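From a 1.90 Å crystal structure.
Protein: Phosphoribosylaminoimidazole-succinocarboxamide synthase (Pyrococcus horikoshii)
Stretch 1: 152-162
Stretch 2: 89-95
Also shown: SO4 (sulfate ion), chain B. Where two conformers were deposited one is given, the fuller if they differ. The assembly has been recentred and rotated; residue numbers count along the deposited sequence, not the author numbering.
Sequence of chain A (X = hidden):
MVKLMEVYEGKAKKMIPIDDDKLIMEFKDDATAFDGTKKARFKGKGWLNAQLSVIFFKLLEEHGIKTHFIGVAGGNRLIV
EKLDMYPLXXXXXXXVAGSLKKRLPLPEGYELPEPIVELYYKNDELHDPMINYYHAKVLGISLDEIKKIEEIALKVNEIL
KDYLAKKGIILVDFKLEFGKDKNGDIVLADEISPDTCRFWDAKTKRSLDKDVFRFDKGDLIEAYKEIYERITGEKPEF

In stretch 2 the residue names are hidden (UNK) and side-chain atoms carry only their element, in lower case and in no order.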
# COMPACT_ATOMS: atom_id res chain seq x y z
N ILE A 152 5.80 -17.54 4.01
CA ILE A 152 5.22 -18.63 3.24
C ILE A 152 5.15 -18.26 1.75
O ILE A 152 5.61 -19.01 0.89
CB ILE A 152 3.80 -19.03 3.75
CG1 ILE A 152 3.86 -19.59 5.17
CG2 ILE A 152 3.17 -20.06 2.82
CD1 ILE A 152 2.49 -19.62 5.89
N ALA A 153 4.60 -17.08 1.45
CA ALA A 153 4.46 -16.62 0.07
C ALA A 153 5.80 -16.57 -0.67
O ALA A 153 5.89 -16.97 -1.83
CB ALA A 153 3.78 -15.25 0.03
N LEU A 154 6.83 -16.07 0.01
CA LEU A 154 8.17 -16.00 -0.59
C LEU A 154 8.79 -17.38 -0.82
O LEU A 154 9.49 -17.58 -1.81
CB LEU A 154 9.10 -15.10 0.23
CG LEU A 154 8.82 -13.60 0.12
CD1 LEU A 154 9.65 -12.82 1.13
CD2 LEU A 154 9.07 -13.09 -1.30
N LYS A 155 8.56 -18.32 0.10
CA LYS A 155 9.02 -19.70 -0.10
C LYS A 155 8.28 -20.36 -1.27
O LYS A 155 8.91 -20.96 -2.15
CB LYS A 155 8.87 -20.53 1.19
CG LYS A 155 9.27 -21.99 1.01
CD LYS A 155 9.31 -22.75 2.32
CE LYS A 155 9.51 -24.24 2.03
NZ LYS A 155 9.55 -25.06 3.27
N VAL A 156 6.95 -20.23 -1.29
CA VAL A 156 6.12 -20.69 -2.42
C VAL A 156 6.67 -20.14 -3.73
O VAL A 156 6.82 -20.88 -4.71
CB VAL A 156 4.64 -20.26 -2.24
CG1 VAL A 156 3.84 -20.49 -3.53
CG2 VAL A 156 4.01 -21.01 -1.05
N ASN A 157 6.97 -18.84 -3.74
CA ASN A 157 7.56 -18.22 -4.92
C ASN A 157 8.81 -18.96 -5.39
O ASN A 157 8.89 -19.31 -6.56
CB ASN A 157 7.86 -16.75 -4.67
CG ASN A 157 8.36 -16.02 -5.92
OD1 ASN A 157 7.84 -16.21 -7.02
ND2 ASN A 157 9.36 -15.17 -5.73
N GLU A 158 9.75 -19.21 -4.49
CA GLU A 158 11.00 -19.90 -4.85
C GLU A 158 10.74 -21.27 -5.47
O GLU A 158 11.30 -21.60 -6.52
CB GLU A 158 11.94 -20.01 -3.64
CG GLU A 158 12.54 -18.69 -3.18
CD GLU A 158 13.28 -17.94 -4.28
OE1 GLU A 158 12.86 -16.81 -4.64
OE2 GLU A 158 14.28 -18.48 -4.80
N ILE A 159 9.89 -22.06 -4.82
CA ILE A 159 9.53 -23.41 -5.28
C ILE A 159 8.89 -23.39 -6.66
O ILE A 159 9.30 -24.15 -7.55
CB ILE A 159 8.57 -24.13 -4.29
CG1 ILE A 159 9.23 -24.27 -2.92
CG2 ILE A 159 8.14 -25.50 -4.85
CD1 ILE A 159 8.24 -24.25 -1.75
N LEU A 160 7.87 -22.54 -6.84
CA LEU A 160 7.15 -22.47 -8.12
C LEU A 160 8.03 -21.94 -9.25
O LEU A 160 8.05 -22.52 -10.33
CB LEU A 160 5.88 -21.63 -7.99
CG LEU A 160 4.79 -22.12 -7.04
CD1 LEU A 160 3.62 -21.13 -7.07
CD2 LEU A 160 4.31 -23.53 -7.39
N LYS A 161 8.77 -20.86 -8.97
CA LYS A 161 9.62 -20.25 -10.00
C LYS A 161 10.71 -21.22 -10.46
O LYS A 161 10.94 -21.34 -11.66
CB LYS A 161 10.18 -18.89 -9.55
CG LYS A 161 11.41 -18.93 -8.64
CD LYS A 161 11.51 -17.66 -7.79
CE LYS A 161 11.69 -16.42 -8.64
NZ LYS A 161 13.11 -16.18 -9.00
N ASP A 162 11.33 -21.94 -9.52
CA ASP A 162 12.36 -22.94 -9.86
C ASP A 162 11.79 -24.08 -10.69
O ASP A 162 12.35 -24.46 -11.72
CB ASP A 162 13.01 -23.52 -8.59
CG ASP A 162 13.92 -22.53 -7.88
OD1 ASP A 162 14.29 -21.49 -8.47
OD2 ASP A 162 14.27 -22.80 -6.71
N UNK A 89 -5.65 -10.83 -0.31
CA UNK A 89 -5.02 -11.39 -1.49
C UNK A 89 -3.54 -11.01 -1.40
O UNK A 89 -3.20 -9.84 -1.23
o UNK A 89 -7.24 -9.93 -4.86
c UNK A 89 -5.67 -10.85 -2.77
o UNK A 89 -9.03 -11.08 -4.30
c UNK A 89 -7.83 -10.76 -4.13
c UNK A 89 -7.08 -11.42 -2.98
N UNK A 90 -2.67 -12.01 -1.48
CA UNK A 90 -1.23 -11.81 -1.31
C UNK A 90 -0.59 -12.01 -2.66
O UNK A 90 -0.64 -13.11 -3.23
c UNK A 90 -0.64 -12.77 -0.26
c UNK A 90 -1.39 -12.63 1.07
c UNK A 90 0.86 -12.51 -0.04
N UNK A 91 -0.00 -10.95 -3.20
CA UNK A 91 0.57 -11.00 -4.54
C UNK A 91 2.11 -10.96 -4.47
O UNK A 91 2.68 -10.06 -3.87
c UNK A 91 0.62 -9.88 -6.80
c UNK A 91 0.02 -9.83 -5.41
c UNK A 91 -1.52 -9.87 -5.46
N UNK A 92 2.76 -11.95 -5.08
CA UNK A 92 4.22 -11.98 -5.18
C UNK A 92 4.60 -11.69 -6.62
O UNK A 92 4.04 -12.28 -7.53
c UNK A 92 4.38 -13.68 -3.31
c UNK A 92 4.83 -13.34 -4.72
c UNK A 92 6.36 -13.29 -4.75
N UNK A 93 5.55 -10.78 -6.83
CA UNK A 93 5.92 -10.35 -8.18
C UNK A 93 7.44 -10.43 -8.39
O UNK A 93 8.22 -9.90 -7.59
c UNK A 93 4.08 -8.57 -7.69
n UNK A 93 2.82 -7.30 -9.36
c UNK A 93 3.48 -7.19 -8.07
n UNK A 93 1.10 -7.28 -10.84
n UNK A 93 0.66 -6.74 -8.66
c UNK A 93 5.39 -8.92 -8.46
c UNK A 93 1.52 -7.11 -9.60
N UNK A 94 7.83 -11.11 -9.47
CA UNK A 94 9.23 -11.29 -9.86
C UNK A 94 9.60 -10.42 -11.06
O UNK A 94 10.75 -9.97 -11.21
n UNK A 94 8.37 -14.67 -9.29
c UNK A 94 9.23 -13.69 -9.08
c UNK A 94 9.47 -12.75 -10.23
o UNK A 94 9.83 -13.54 -8.00
N UNK A 95 8.61 -10.20 -11.93
CA UNK A 95 8.76 -9.43 -13.15
C UNK A 95 7.65 -8.39 -13.17
O UNK A 95 6.53 -8.68 -12.74
c UNK A 95 8.71 -9.56 -15.69
c UNK A 95 9.77 -11.40 -14.36
c UNK A 95 8.67 -10.36 -14.39
S SO4 B . -2.61 -7.22 -11.05
O1 SO4 B . -1.26 -6.95 -11.52
O2 SO4 B . -3.04 -8.54 -11.50
O3 SO4 B . -2.59 -7.15 -9.59
O4 SO4 B . -3.53 -6.23 -11.58

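Position 89 carries five side-chain atoms, three carbons in an unbranched run with two oxygens on the third. It lies out of reach of the helix, so this contact places no demand on it. The carboxylate on two methylenes is Glu-89.

Position 90 has three carbons, one on the backbone and bearing the other two, and one of the outer two lies near the methyl of Ala-153. Its CA-to-CB bond points toward the helix. Branching at CB with two carbons and nothing beyond is Val-90, and Val-90 CG1 sits 4.0 Å from Ala-153 CB.

Position 91 repeats the pattern, a carbon carrying two carbons, but its CA-to-CB bond points away and the side chain makes no contact with stretch 1. The atoms give Val-91, and the alternation of an extended strand explains the change of side.

Position 92 again shows three carbons forked at CB, now facing the helix. One methyl packs on Ala-153 CB, while the other meets the amide of Asn-157 and the end of Leu-154. This is Val-92, with CG2 3.7 Å from Ala-153 CB, CG1 3.6 Å from Asn-157 CG and CG1 4.4 Å from Leu-154 CD2.

Position 93 has three carbons, a nitrogen, then a carbon bearing two more nitrogens. Its CA-to-CB bond points away from the helix, and the side chain touches nothing on stretch 1. The group is a guanidinium, hence Arg-93. It binds the sulfate by a very short hydrogen bond from Arg-93 NH2 to SO4 O1 (2.5 Å) and a weak one from Arg-93 NH1 to SO4 O3 (3.4 Å).

Position 94 has two carbons, the second carrying one oxygen and one nitrogen. This short carboxamide, facing the amide of Asn-157, is Asn-94. Its ND2 donates to Asn-157 OD1 at 2.8 Å, and Asn-157 ND2 donates to Asn-94 OD1, also at 2.8 Å. Lys-161 CE lies 3.5 Å from Asn-94 OD1.

Position 95 has three carbons forked at CB. Beyond the corner that the chain turns at 94, it is out of reach of the helix. The fork gives Val-95.

The contact is small, 269 Å² in all, and runs from apolar to polar. Ala-153, Asn-157 and Lys-161, spaced four apart, all have CA-to-CB bonds directed toward stretch 2, where 90, 92 and 94 answer them. The small Ala-153 coincides with the closest register, its CA 7.0 Å from Val-92 CA, and two valines pack on its methyl. Farther along, two asparagines pair amide to amide, each donating once and accepting once, so polar groups meet beside an apolar patch with donor facing acceptor in both bonds.

Stretch 2 89-95: EVVVRNV
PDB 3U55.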